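Long-range contacts in SusD superfamily protein (Bacteroides fragilis NCTC 9343, PDB 3NQP), which probably binds sugars at the bacterial outer membrane, as members of the SusD family do in glycan uptake: residues T78-S83 with L493-K498; G52-G57 with D69-N74; R36-Q41 with G86-R91; G137-L142 with M158-P163. All coordinates share one frame; numbering follows the deposited sequence.

How the contacts relate
From the N terminus, residues 36-41, where helix 21-37 gives way to helix 39-48, open contact 3. Contact 2 (52-57 with 69-74) opens and closes inside that loop. Residues 78-83 then open contact 1 before 86-91 close contact 3, making these two cross. Contact 4 (137-142 with 158-163), between helices 110-135 and 163-181, is nested in the long loop that contact 1 closes at 493-498, near the C terminus. Contact 1 touches all the others: H79 packs on N74 of contact 2, V82 on Q41 of contact 3, I496 on R160 of contact 4. F89 links contacts 3 and 4, whereas the centres of contacts 2 and 4 lie about 29 Å apart.

Contact 1 (T78-S83 with L493-K498); sequences THTGVS and LWPIEK
T80 packs against the extended backbone of P495-E497. Its CG2 lies on the backbone there, with T80 CG2 to E497 N at 3.6 Å and T80 CB to P495 O at 3.7 Å. OG1 sits between T80's own backbone N and carbonyl carbon (chi1 70°), from where it donates a 2.7 Å bond, T80 OG1 to V82 O, arriving from above the carbonyl plane. The E497 side chain crosses that of T80 at about a right angle. A bend at chi2 (85°) carries its CD over to S83, 3.7 Å from S83 CA, and OE2 accepts a bond from K84 N. E497 N is buried here without a hydrogen-bonding partner. On the other flank the W494 ring presents an edge to T80 O, which lies near the ring plane, 3.5 Å from W494 CE3. W494 CZ3 is 4.0 Å from G81 CA, where a glycine lets the indole come close. A water bridges the two loops, hydrogen-bonding to V82 O and to P495 O, 2.7 Å from P495 O. This loop-to-loop contact joins the N-terminal part of the SusD fold to its C-terminal end. W494 also rests on I134 and Y135 of helix 110-135 and I70 of helix 68-71, V82 leans on helix 39-48, and E497 is the N-cap residue of helix 498-503.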
loop_
_atom_site.group_PDB
_atom_site.type_symbol
_atom_site.label_atom_id
_atom_site.label_comp_id
_atom_site.label_asym_id
_atom_site.label_seq_id
_atom_site.Cartn_x
_atom_site.Cartn_y
_atom_site.Cartn_z
ATOM N N THR A 78 -17.047 7.929 -17.448
ATOM C CA THR A 78 -16.483 7.054 -18.485
ATOM C C THR A 78 -14.983 6.833 -18.308
ATOM O O THR A 78 -14.370 6.175 -19.136
ATOM C CB THR A 78 -16.788 7.569 -19.910
ATOM O OG1 THR A 78 -16.342 8.913 -20.055
ATOM C CG2 THR A 78 -18.322 7.519 -20.177
ATOM N N HIS A 79 -14.404 7.370 -17.223
ATOM C CA HIS A 79 -13.001 7.152 -16.870
ATOM C C HIS A 79 -12.934 6.881 -15.346
ATOM O O HIS A 79 -12.733 7.792 -14.543
ATOM C CB HIS A 79 -12.117 8.362 -17.247
ATOM C CG HIS A 79 -12.244 8.810 -18.675
ATOM N ND1 HIS A 79 -13.332 9.523 -19.130
ATOM C CD2 HIS A 79 -11.415 8.673 -19.741
ATOM C CE1 HIS A 79 -13.180 9.789 -20.418
ATOM N NE2 HIS A 79 -12.036 9.268 -20.819
ATOM N N THR A 80 -13.155 5.629 -14.954
ATOM C CA THR A 80 -13.436 5.286 -13.564
ATOM C C THR A 80 -12.274 4.536 -12.863
ATOM O O THR A 80 -12.342 4.252 -11.660
ATOM C CB THR A 80 -14.718 4.490 -13.431
ATOM O OG1 THR A 80 -14.540 3.190 -13.976
ATOM C CG2 THR A 80 -15.918 5.208 -14.153
ATOM N N GLY A 81 -11.198 4.292 -13.611
ATOM C CA GLY A 81 -9.968 3.720 -13.066
ATOM C C GLY A 81 -10.059 2.206 -12.943
ATOM O O GLY A 81 -9.200 1.471 -13.454
ATOM N N VAL A 82 -11.078 1.778 -12.191
ATOM C CA VAL A 82 -11.471 0.379 -12.069
ATOM C C VAL A 82 -12.958 0.285 -12.344
ATOM O O VAL A 82 -13.652 1.301 -12.288
ATOM C CB VAL A 82 -11.160 -0.202 -10.661
ATOM C CG1 VAL A 82 -9.630 -0.076 -10.343
ATOM C CG2 VAL A 82 -12.033 0.419 -9.549
ATOM N N SER A 83 -13.431 -0.927 -12.633
ATOM C CA SER A 83 -14.843 -1.196 -12.838
ATOM C C SER A 83 -15.373 -1.969 -11.671
ATOM O O SER A 83 -14.605 -2.564 -10.923
ATOM C CB SER A 83 -15.045 -2.085 -14.068
ATOM O OG SER A 83 -14.471 -1.455 -15.196
ATOM N N LEU A 493 -12.679 11.187 -4.126
ATOM C CA LEU A 493 -13.347 9.912 -4.289
ATOM C C LEU A 493 -13.429 9.542 -5.763
ATOM O O LEU A 493 -13.268 10.380 -6.628
ATOM C CB LEU A 493 -14.735 9.886 -3.623
ATOM C CG LEU A 493 -14.761 10.314 -2.146
ATOM C CD1 LEU A 493 -16.203 10.356 -1.593
ATOM C CD2 LEU A 493 -13.851 9.447 -1.271
ATOM N N TRP A 494 -13.590 8.254 -6.026
ATOM C CA TRP A 494 -13.633 7.730 -7.373
ATOM C C TRP A 494 -15.072 7.549 -7.887
ATOM O O TRP A 494 -16.012 7.246 -7.106
ATOM C CB TRP A 494 -12.887 6.401 -7.428
ATOM C CG TRP A 494 -11.421 6.423 -7.081
ATOM C CD1 TRP A 494 -10.822 7.108 -6.072
ATOM C CD2 TRP A 494 -10.400 5.645 -7.711
ATOM N NE1 TRP A 494 -9.459 6.815 -6.045
ATOM C CE2 TRP A 494 -9.193 5.909 -7.039
ATOM C CE3 TRP A 494 -10.394 4.725 -8.781
ATOM C CZ2 TRP A 494 -7.983 5.294 -7.400
ATOM C CZ3 TRP A 494 -9.193 4.139 -9.153
ATOM C CH2 TRP A 494 -8.008 4.411 -8.462
ATOM N N PRO A 495 -15.281 7.812 -9.181
ATOM C CA PRO A 495 -16.639 7.648 -9.693
ATOM C C PRO A 495 -16.930 6.200 -10.065
ATOM O O PRO A 495 -16.026 5.373 -10.107
ATOM C CB PRO A 495 -16.617 8.498 -10.948
ATOM C CG PRO A 495 -15.184 8.321 -11.479
ATOM C CD PRO A 495 -14.323 8.104 -10.267
ATOM N N ILE A 496 -18.199 5.885 -10.281
ATOM C CA ILE A 496 -18.562 4.602 -10.850
ATOM C C ILE A 496 -19.056 4.779 -12.308
ATOM O O ILE A 496 -19.490 5.880 -12.713
ATOM C CB ILE A 496 -19.530 3.863 -9.936
ATOM C CG1 ILE A 496 -20.832 4.620 -9.795
ATOM C CG2 ILE A 496 -18.892 3.631 -8.500
ATOM C CD1 ILE A 496 -21.898 3.778 -9.100
ATOM N N GLU A 497 -18.987 3.686 -13.059
ATOM C CA GLU A 497 -19.253 3.647 -14.509
ATOM C C GLU A 497 -20.714 3.960 -14.829
ATOM O O GLU A 497 -21.617 3.420 -14.189
ATOM C CB GLU A 497 -19.062 2.231 -15.135
ATOM C CG GLU A 497 -17.866 1.454 -14.875
ATOM C CD GLU A 497 -17.970 0.677 -13.601
ATOM O OE1 GLU A 497 -17.781 1.332 -12.573
ATOM O OE2 GLU A 497 -18.242 -0.541 -13.607
ATOM N N LYS A 498 -20.902 4.742 -15.888
ATOM C CA LYS A 498 -22.201 5.035 -16.474
ATOM C C LYS A 498 -22.969 3.749 -16.750
ATOM O O LYS A 498 -24.147 3.691 -16.504
ATOM C CB LYS A 498 -22.018 5.799 -17.809
ATOM C CG LYS A 498 -23.311 6.354 -18.440
ATOM C CD LYS A 498 -23.056 6.953 -19.850
ATOM C CE LYS A 498 -24.319 7.658 -20.451
ATOM N NZ LYS A 498 -24.621 9.008 -19.811
HETATM O O HOH W 1 -14.602 3.030 -10.077
#

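Contact 2 (G52-G57 with D69-N74); sequences GRFITG and DIILQN
T56 and I71 meet methyl to methyl, T56 CG2 lying 3.5 Å from I71 CG2, a tight contact, as the two side chains run antiparallel past one another. I71 CG2, anti to its backbone N, also reaches F54, with I71 CG2 to F54 CB at 3.9 Å, and I71 CD1 approaches the same CB and I55 O. This is the dense part; the F54 ring itself leads off to meet that of Y319. The solvent side is thinner. There L72, an exposed residue, offers its branch to T56, L72 CG standing 3.9 Å from T56 CG2. No direct hydrogen bond joins the segments, but a water accepts from G52 N and donates to I71 O, 2.6 Å from I71 O. Behind I71 the helix closes with a Schellman motif at Q73, where N74 N bonds D69 O at 2.8 Å. N74 ND2 adds a nearly straight bond (174°) to the anti side of D69 OD1, 3.0 Å away. The contact lays the loop after helix 39-48 against the C-terminal end of the short helix 68-71; F54 leans back on E48 and I70 on T45, both of helix 39-48.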
loop_
_atom_site.group_PDB
_atom_site.type_symbol
_atom_site.label_atom_id
_atom_site.label_comp_id
_atom_site.label_asym_id
_atom_site.label_seq_id
_atom_site.Cartn_x
_atom_site.Cartn_y
_atom_site.Cartn_z
ATOM N N GLY A 52 1.031 11.190 -7.830
ATOM C CA GLY A 52 1.680 12.395 -8.358
ATOM C C GLY A 52 3.131 12.185 -8.734
ATOM O O GLY A 52 3.872 13.142 -8.948
ATOM N N ARG A 53 3.570 10.944 -8.807
ATOM C CA ARG A 53 4.973 10.700 -9.147
ATOM C C ARG A 53 5.247 9.690 -10.238
ATOM O O ARG A 53 6.414 9.248 -10.415
ATOM C CB ARG A 53 5.781 10.358 -7.897
ATOM C CG ARG A 53 5.232 9.278 -7.053
ATOM C CD ARG A 53 6.158 9.106 -5.792
ATOM N NE ARG A 53 5.731 7.928 -5.083
ATOM C CZ ARG A 53 6.313 7.389 -4.018
ATOM N NH1 ARG A 53 7.404 7.925 -3.488
ATOM N NH2 ARG A 53 5.764 6.292 -3.465
ATOM N N PHE A 54 4.216 9.367 -11.022
ATOM C CA PHE A 54 4.354 8.484 -12.162
ATOM C C PHE A 54 4.423 9.321 -13.451
ATOM O O PHE A 54 3.901 10.412 -13.501
ATOM C CB PHE A 54 3.181 7.520 -12.203
ATOM C CG PHE A 54 3.342 6.343 -11.282
ATOM C CD1 PHE A 54 4.048 5.238 -11.668
ATOM C CD2 PHE A 54 2.862 6.383 -10.020
ATOM C CE1 PHE A 54 4.230 4.169 -10.822
ATOM C CE2 PHE A 54 3.036 5.321 -9.161
ATOM C CZ PHE A 54 3.735 4.217 -9.560
ATOM N N ILE A 55 5.151 8.851 -14.452
ATOM C CA ILE A 55 5.122 9.523 -15.733
ATOM C C ILE A 55 3.935 8.971 -16.554
ATOM O O ILE A 55 3.390 7.897 -16.244
ATOM C CB ILE A 55 6.445 9.370 -16.483
ATOM C CG1 ILE A 55 6.687 7.926 -16.890
ATOM C CG2 ILE A 55 7.641 9.879 -15.653
ATOM C CD1 ILE A 55 6.653 7.731 -18.359
ATOM N N THR A 56 3.579 9.693 -17.614
ATOM C CA THR A 56 2.622 9.201 -18.605
ATOM C C THR A 56 3.222 9.372 -19.996
ATOM O O THR A 56 4.302 9.937 -20.141
ATOM C CB THR A 56 1.248 9.945 -18.521
ATOM O OG1 THR A 56 1.458 11.327 -18.766
ATOM C CG2 THR A 56 0.649 9.777 -17.155
ATOM N N GLY A 57 2.529 8.842 -20.992
ATOM C CA GLY A 57 3.043 8.768 -22.361
ATOM C C GLY A 57 3.954 7.567 -22.493
ATOM O O GLY A 57 3.708 6.508 -21.921
ATOM N N ASP A 69 -4.895 7.507 -17.388
ATOM C CA ASP A 69 -5.985 8.332 -16.841
ATOM C C ASP A 69 -5.997 8.407 -15.297
ATOM O O ASP A 69 -6.286 9.483 -14.727
ATOM C CB ASP A 69 -7.346 7.861 -17.323
ATOM C CG ASP A 69 -7.594 8.179 -18.802
ATOM O OD1 ASP A 69 -7.273 9.294 -19.282
ATOM O OD2 ASP A 69 -8.144 7.287 -19.468
ATOM N N ILE A 70 -5.745 7.292 -14.625
ATOM C CA ILE A 70 -5.648 7.314 -13.133
ATOM C C ILE A 70 -4.521 8.265 -12.704
ATOM O O ILE A 70 -4.697 9.138 -11.840
ATOM C CB ILE A 70 -5.427 5.895 -12.492
ATOM C CG1 ILE A 70 -6.606 4.960 -12.778
ATOM C CG2 ILE A 70 -5.245 5.984 -10.931
ATOM C CD1 ILE A 70 -6.424 3.553 -12.294
ATOM N N ILE A 71 -3.370 8.102 -13.341
ATOM C CA ILE A 71 -2.181 8.853 -13.030
ATOM C C ILE A 71 -2.425 10.343 -13.224
ATOM O O ILE A 71 -1.991 11.126 -12.401
ATOM C CB ILE A 71 -0.988 8.373 -13.882
ATOM C CG1 ILE A 71 -0.574 6.963 -13.449
ATOM C CG2 ILE A 71 0.146 9.404 -13.762
ATOM C CD1 ILE A 71 0.218 6.135 -14.459
ATOM N N LEU A 72 -3.161 10.714 -14.287
ATOM C CA LEU A 72 -3.473 12.096 -14.627
ATOM C C LEU A 72 -4.655 12.651 -13.832
ATOM O O LEU A 72 -5.043 13.791 -14.009
ATOM C CB LEU A 72 -3.732 12.245 -16.147
ATOM C CG LEU A 72 -2.493 12.014 -17.047
ATOM C CD1 LEU A 72 -2.841 11.822 -18.537
ATOM C CD2 LEU A 72 -1.461 13.151 -16.842
ATOM N N GLN A 73 -5.235 11.857 -12.951
ATOM C CA GLN A 73 -6.408 12.304 -12.223
ATOM C C GLN A 73 -7.633 12.569 -13.139
ATOM O O GLN A 73 -8.512 13.340 -12.766
ATOM C CB GLN A 73 -6.117 13.564 -11.370
ATOM C CG GLN A 73 -4.707 13.590 -10.684
ATOM C CD GLN A 73 -4.545 12.585 -9.573
ATOM O OE1 GLN A 73 -5.537 12.134 -9.016
ATOM N NE2 GLN A 73 -3.284 12.240 -9.225
ATOM N N ASN A 74 -7.678 11.912 -14.307
ATOM C CA ASN A 74 -8.753 12.064 -15.267
ATOM C C ASN A 74 -9.826 11.083 -14.838
ATOM O O ASN A 74 -9.722 9.883 -15.143
ATOM C CB ASN A 74 -8.357 11.658 -16.697
ATOM C CG ASN A 74 -7.354 12.580 -17.346
ATOM O OD1 ASN A 74 -7.117 13.717 -16.895
ATOM N ND2 ASN A 74 -6.763 12.092 -18.454
HETATM O O HOH W 2 -0.584 10.650 -10.212
#

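Contact 3 (R36-Q41 with G86-R91); sequences RDAAWQ and GDLFGR
The R91 guanidinium has A38 over one face, with A38 CB 3.7 Å from R91 NE, and D37 at its edge, in plane, with D37 CB 3.3 Å from R91 NH2. D87 O also lies at the edge and takes a weak bond from R91 NH1, while R91 NE donates to H34 O. The H34 O bond, with the weak one to D87 O, helps fix the rotation of the group. The other flat group is the Q41 amide. With CG anti to the backbone N (chi1 178°) and an extended chain beyond, it reaches G86, and Q41 NE2 donates to G86 O at 2.9 Å. That bond is almost straight (173°), lying in the amide plane and meeting a lone pair in the carbonyl plane. L88 CD2 touches both Q41 and A38, 3.7 Å from Q41 NE2 and 4.2 Å from A38 CB. D37 turns its carboxylate to R36, whose NE and NH2 both grip D37 OD1 on the syn side in a salt bridge. R91 NH2 lies 4.7 Å from D37 OD2, an opposite charge nearby but not in contact. Here the break between helices 21-37 and 39-48 packs on the start of helix 89-102, in the helical, TPR-related N-terminal part of the SusD fold.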
loop_
_atom_site.group_PDB
_atom_site.type_symbol
_atom_site.label_atom_id
_atom_site.label_comp_id
_atom_site.label_asym_id
_atom_site.label_seq_id
_atom_site.Cartn_x
_atom_site.Cartn_y
_atom_site.Cartn_z
ATOM N N ARG A 36 -4.847 -12.443 -2.286
ATOM C CA ARG A 36 -3.631 -12.309 -3.087
ATOM C C ARG A 36 -3.965 -11.712 -4.465
ATOM O O ARG A 36 -3.267 -10.807 -4.962
ATOM C CB ARG A 36 -2.969 -13.673 -3.276
ATOM C CG ARG A 36 -1.771 -13.689 -4.205
ATOM C CD ARG A 36 -1.458 -15.086 -4.725
ATOM N NE ARG A 36 -2.557 -15.569 -5.551
ATOM C CZ ARG A 36 -2.901 -16.834 -5.703
ATOM N NH1 ARG A 36 -2.234 -17.811 -5.099
ATOM N NH2 ARG A 36 -3.937 -17.108 -6.465
ATOM N N ASP A 37 -5.021 -12.233 -5.081
ATOM C CA ASP A 37 -5.432 -11.780 -6.400
ATOM C C ASP A 37 -5.866 -10.299 -6.428
ATOM O O ASP A 37 -5.840 -9.685 -7.475
ATOM C CB ASP A 37 -6.602 -12.635 -6.935
ATOM C CG ASP A 37 -6.198 -14.080 -7.255
ATOM O OD1 ASP A 37 -4.999 -14.408 -7.255
ATOM O OD2 ASP A 37 -7.109 -14.888 -7.461
ATOM N N ALA A 38 -6.266 -9.745 -5.292
ATOM C CA ALA A 38 -6.587 -8.290 -5.209
ATOM C C ALA A 38 -5.430 -7.417 -4.751
ATOM O O ALA A 38 -5.587 -6.186 -4.620
ATOM C CB ALA A 38 -7.777 -8.080 -4.293
ATOM N N ALA A 39 -4.251 -8.006 -4.545
ATOM C CA ALA A 39 -3.122 -7.260 -3.996
ATOM C C ALA A 39 -2.594 -6.158 -4.930
ATOM O O ALA A 39 -2.228 -5.071 -4.475
ATOM C CB ALA A 39 -1.990 -8.197 -3.615
ATOM N N TRP A 40 -2.553 -6.420 -6.224
ATOM C CA TRP A 40 -2.066 -5.389 -7.152
ATOM C C TRP A 40 -3.010 -4.200 -7.083
ATOM O O TRP A 40 -2.582 -3.052 -6.988
ATOM C CB TRP A 40 -1.993 -5.940 -8.570
ATOM C CG TRP A 40 -1.518 -4.950 -9.579
ATOM C CD1 TRP A 40 -2.298 -4.083 -10.297
ATOM C CD2 TRP A 40 -0.166 -4.728 -10.015
ATOM N NE1 TRP A 40 -1.531 -3.350 -11.145
ATOM C CE2 TRP A 40 -0.214 -3.716 -10.996
ATOM C CE3 TRP A 40 1.059 -5.275 -9.666
ATOM C CZ2 TRP A 40 0.919 -3.255 -11.636
ATOM C CZ3 TRP A 40 2.203 -4.833 -10.309
ATOM C CH2 TRP A 40 2.127 -3.832 -11.280
ATOM N N GLN A 41 -4.314 -4.458 -7.092
ATOM C CA GLN A 41 -5.247 -3.338 -7.032
ATOM C C GLN A 41 -5.105 -2.553 -5.725
ATOM O O GLN A 41 -5.228 -1.315 -5.717
ATOM C CB GLN A 41 -6.692 -3.828 -7.194
ATOM C CG GLN A 41 -7.690 -2.764 -7.095
ATOM C CD GLN A 41 -9.052 -3.257 -7.487
ATOM O OE1 GLN A 41 -9.489 -3.042 -8.630
ATOM N NE2 GLN A 41 -9.738 -3.945 -6.549
ATOM N N GLY A 86 -14.209 -2.176 -8.064
ATOM C CA GLY A 86 -12.962 -2.895 -7.919
ATOM C C GLY A 86 -13.124 -4.412 -7.803
ATOM O O GLY A 86 -12.238 -5.086 -7.316
ATOM N N ASP A 87 -14.300 -4.916 -8.169
ATOM C CA ASP A 87 -14.640 -6.339 -8.136
ATOM C C ASP A 87 -14.405 -6.942 -6.754
ATOM O O ASP A 87 -14.006 -8.087 -6.637
ATOM C CB ASP A 87 -13.833 -7.087 -9.215
ATOM C CG ASP A 87 -14.538 -8.366 -9.720
ATOM O OD1 ASP A 87 -15.750 -8.547 -9.500
ATOM O OD2 ASP A 87 -13.869 -9.184 -10.365
ATOM N N LEU A 88 -14.597 -6.163 -5.698
ATOM C CA LEU A 88 -14.393 -6.693 -4.363
ATOM C C LEU A 88 -15.615 -7.358 -3.716
ATOM O O LEU A 88 -15.458 -8.066 -2.692
ATOM C CB LEU A 88 -13.836 -5.641 -3.422
ATOM C CG LEU A 88 -12.479 -5.035 -3.843
ATOM C CD1 LEU A 88 -12.018 -3.973 -2.841
ATOM C CD2 LEU A 88 -11.437 -6.106 -4.000
ATOM N N PHE A 89 -16.813 -7.149 -4.239
ATOM C CA PHE A 89 -17.997 -7.685 -3.535
ATOM C C PHE A 89 -18.097 -9.209 -3.617
ATOM O O PHE A 89 -18.654 -9.838 -2.701
ATOM C CB PHE A 89 -19.316 -6.993 -3.957
ATOM C CG PHE A 89 -19.491 -5.642 -3.327
ATOM C CD1 PHE A 89 -19.750 -5.528 -1.966
ATOM C CD2 PHE A 89 -19.334 -4.501 -4.072
ATOM C CE1 PHE A 89 -19.884 -4.305 -1.375
ATOM C CE2 PHE A 89 -19.442 -3.276 -3.481
ATOM C CZ PHE A 89 -19.739 -3.165 -2.137
ATOM N N GLY A 90 -17.554 -9.819 -4.671
ATOM C CA GLY A 90 -17.541 -11.288 -4.723
ATOM C C GLY A 90 -16.729 -11.848 -3.548
ATOM O O GLY A 90 -17.175 -12.776 -2.825
ATOM N N ARG A 91 -15.559 -11.247 -3.318
ATOM C CA ARG A 91 -14.699 -11.616 -2.181
ATOM C C ARG A 91 -15.394 -11.428 -0.837
ATOM O O ARG A 91 -15.336 -12.313 0.029
ATOM C CB ARG A 91 -13.424 -10.783 -2.216
ATOM C CG ARG A 91 -12.442 -11.283 -3.244
ATOM C CD ARG A 91 -11.556 -10.150 -3.676
ATOM N NE ARG A 91 -10.510 -10.619 -4.553
ATOM C CZ ARG A 91 -10.517 -10.510 -5.873
ATOM N NH1 ARG A 91 -11.521 -9.934 -6.541
ATOM N NH2 ARG A 91 -9.493 -10.998 -6.532
#

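Contact 4 (G137-L142 with M158-P163); sequences GVPLRL and MARSTP
G137 O is gripped side-on by R160, which gives it two bonds: R160 NE to G137 O at 2.8 Å, from above the carbonyl plane, and R160 NH2 to G137 O at 2.9 Å, nearly along the C=O axis. A bend at chi3 (67°) places NE for this. R160 NH1 turns elsewhere, to E508 O and T510 OG1, tying in the C-terminal tail. Next to it S161 N donates to V138 O at 2.9 Å, also from above the carbonyl plane, and P139 CA approaches A159 O at 3.5 Å in a CH...O contact. The two extended segments flank the unmodelled residues 144-155 of the loop that joins helices 110-135 and 163-181 in the SusD-like N-terminal region, and T162 serves as N-cap residue of the latter helix. A water clamps the middle, accepting from L140 N, donating to A159 O and lying 2.7 Å from S161 OG; L140 CD1 lies 3.7 Å from S161 OG. Farther out M158, a selenomethionine, passes R141 with its chain headed the other way: M158 SE sits 3.6 Å from L140 O, and a bend at chi3 (-39°) puts M158 CE 3.3 Å from R141 NE. R141 also makes a cation-pi contact with F89.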
loop_
_atom_site.group_PDB
_atom_site.type_symbol
_atom_site.label_atom_id
_atom_site.label_comp_id
_atom_site.label_asym_id
_atom_site.label_seq_id
_atom_site.Cartn_x
_atom_site.Cartn_y
_atom_site.Cartn_z
ATOM N N GLY A 137 -19.228 6.175 0.481
ATOM C CA GLY A 137 -20.340 5.271 0.594
ATOM C C GLY A 137 -20.375 4.213 -0.505
ATOM O O GLY A 137 -20.108 4.511 -1.666
ATOM N N VAL A 138 -20.672 2.980 -0.104
ATOM C CA VAL A 138 -20.810 1.825 -1.000
ATOM C C VAL A 138 -21.919 0.924 -0.451
ATOM O O VAL A 138 -22.293 1.048 0.727
ATOM C CB VAL A 138 -19.518 0.967 -1.074
ATOM C CG1 VAL A 138 -18.337 1.761 -1.721
ATOM C CG2 VAL A 138 -19.183 0.369 0.308
ATOM N N PRO A 139 -22.446 0.000 -1.274
ATOM C CA PRO A 139 -23.439 -0.956 -0.761
ATOM C C PRO A 139 -22.881 -1.752 0.401
ATOM O O PRO A 139 -21.716 -2.160 0.350
ATOM C CB PRO A 139 -23.668 -1.887 -1.951
ATOM C CG PRO A 139 -23.311 -1.089 -3.146
ATOM C CD PRO A 139 -22.178 -0.216 -2.706
ATOM N N LEU A 140 -23.659 -1.954 1.463
ATOM C CA LEU A 140 -23.187 -2.770 2.580
ATOM C C LEU A 140 -23.743 -4.190 2.475
ATOM O O LEU A 140 -24.811 -4.495 3.033
ATOM C CB LEU A 140 -23.568 -2.163 3.942
ATOM C CG LEU A 140 -22.631 -1.152 4.548
ATOM C CD1 LEU A 140 -23.240 -0.614 5.878
ATOM C CD2 LEU A 140 -21.170 -1.778 4.729
ATOM N N ARG A 141 -23.008 -5.043 1.763
ATOM C CA ARG A 141 -23.329 -6.466 1.647
ATOM C C ARG A 141 -22.716 -7.230 2.798
ATOM O O ARG A 141 -21.484 -7.377 2.883
ATOM C CB ARG A 141 -22.825 -7.032 0.317
ATOM C CG ARG A 141 -23.409 -6.302 -0.875
ATOM C CD ARG A 141 -23.530 -7.139 -2.143
ATOM N NE ARG A 141 -24.590 -6.626 -3.026
ATOM C CZ ARG A 141 -24.446 -5.627 -3.898
ATOM N NH1 ARG A 141 -23.274 -4.988 -4.038
ATOM N NH2 ARG A 141 -25.486 -5.256 -4.641
ATOM N N LEU A 142 -23.585 -7.720 3.684
ATOM C CA LEU A 142 -23.168 -8.430 4.896
ATOM C C LEU A 142 -23.768 -9.858 5.060
ATOM O O LEU A 142 -23.309 -10.626 5.896
ATOM C CB LEU A 142 -23.515 -7.579 6.138
ATOM C CG LEU A 142 -22.932 -6.161 6.161
ATOM C CD1 LEU A 142 -23.466 -5.320 7.353
ATOM C CD2 LEU A 142 -21.388 -6.257 6.156
HETATM N N MSE A 158 -28.654 -2.992 -4.701
HETATM C CA MSE A 158 -28.617 -2.409 -3.371
HETATM C C MSE A 158 -28.055 -0.975 -3.464
HETATM O O MSE A 158 -27.096 -0.731 -4.189
HETATM C CB MSE A 158 -27.719 -3.256 -2.470
HETATM C CG MSE A 158 -27.748 -2.851 -1.024
HETATM SE SE MSE A 158 -26.573 -4.022 -0.020
HETATM C CE MSE A 158 -27.004 -5.627 -0.943
ATOM N N ALA A 159 -28.661 -0.054 -2.721
ATOM C CA ALA A 159 -28.217 1.324 -2.647
ATOM C C ALA A 159 -26.868 1.405 -1.892
ATOM O O ALA A 159 -26.576 0.577 -1.026
ATOM C CB ALA A 159 -29.308 2.193 -1.924
ATOM N N ARG A 160 -26.079 2.426 -2.221
ATOM C CA ARG A 160 -24.892 2.746 -1.459
ATOM C C ARG A 160 -25.282 3.216 -0.066
ATOM O O ARG A 160 -26.085 4.100 0.065
ATOM C CB ARG A 160 -24.099 3.825 -2.176
ATOM C CG ARG A 160 -23.681 3.402 -3.565
ATOM C CD ARG A 160 -23.053 4.520 -4.385
ATOM N NE ARG A 160 -21.764 4.981 -3.890
ATOM C CZ ARG A 160 -20.882 5.649 -4.631
ATOM N NH1 ARG A 160 -21.121 5.942 -5.897
ATOM N NH2 ARG A 160 -19.745 6.045 -4.102
ATOM N N SER A 161 -24.688 2.641 0.978
ATOM C CA SER A 161 -24.835 3.185 2.336
ATOM C C SER A 161 -23.933 4.408 2.467
ATOM O O SER A 161 -23.005 4.568 1.665
ATOM C CB SER A 161 -24.436 2.173 3.386
ATOM O OG SER A 161 -25.388 1.135 3.467
ATOM N N THR A 162 -24.189 5.262 3.466
ATOM C CA THR A 162 -23.365 6.470 3.628
ATOM C C THR A 162 -21.944 6.132 4.156
ATOM O O THR A 162 -21.723 5.046 4.738
ATOM C CB THR A 162 -23.988 7.447 4.603
ATOM O OG1 THR A 162 -23.895 6.901 5.913
ATOM C CG2 THR A 162 -25.534 7.793 4.234
ATOM N N PRO A 163 -20.972 7.049 3.969
ATOM C CA PRO A 163 -19.648 6.777 4.556
ATOM C C PRO A 163 -19.692 6.427 6.058
ATOM O O PRO A 163 -19.048 5.458 6.505
ATOM C CB PRO A 163 -18.890 8.081 4.355
ATOM C CG PRO A 163 -19.459 8.608 3.087
ATOM C CD PRO A 163 -20.965 8.277 3.171
HETATM O O HOH W 3 -26.167 -0.466 1.410
HETATM O O HOH W 4 -26.167 -2.372 -6.174
#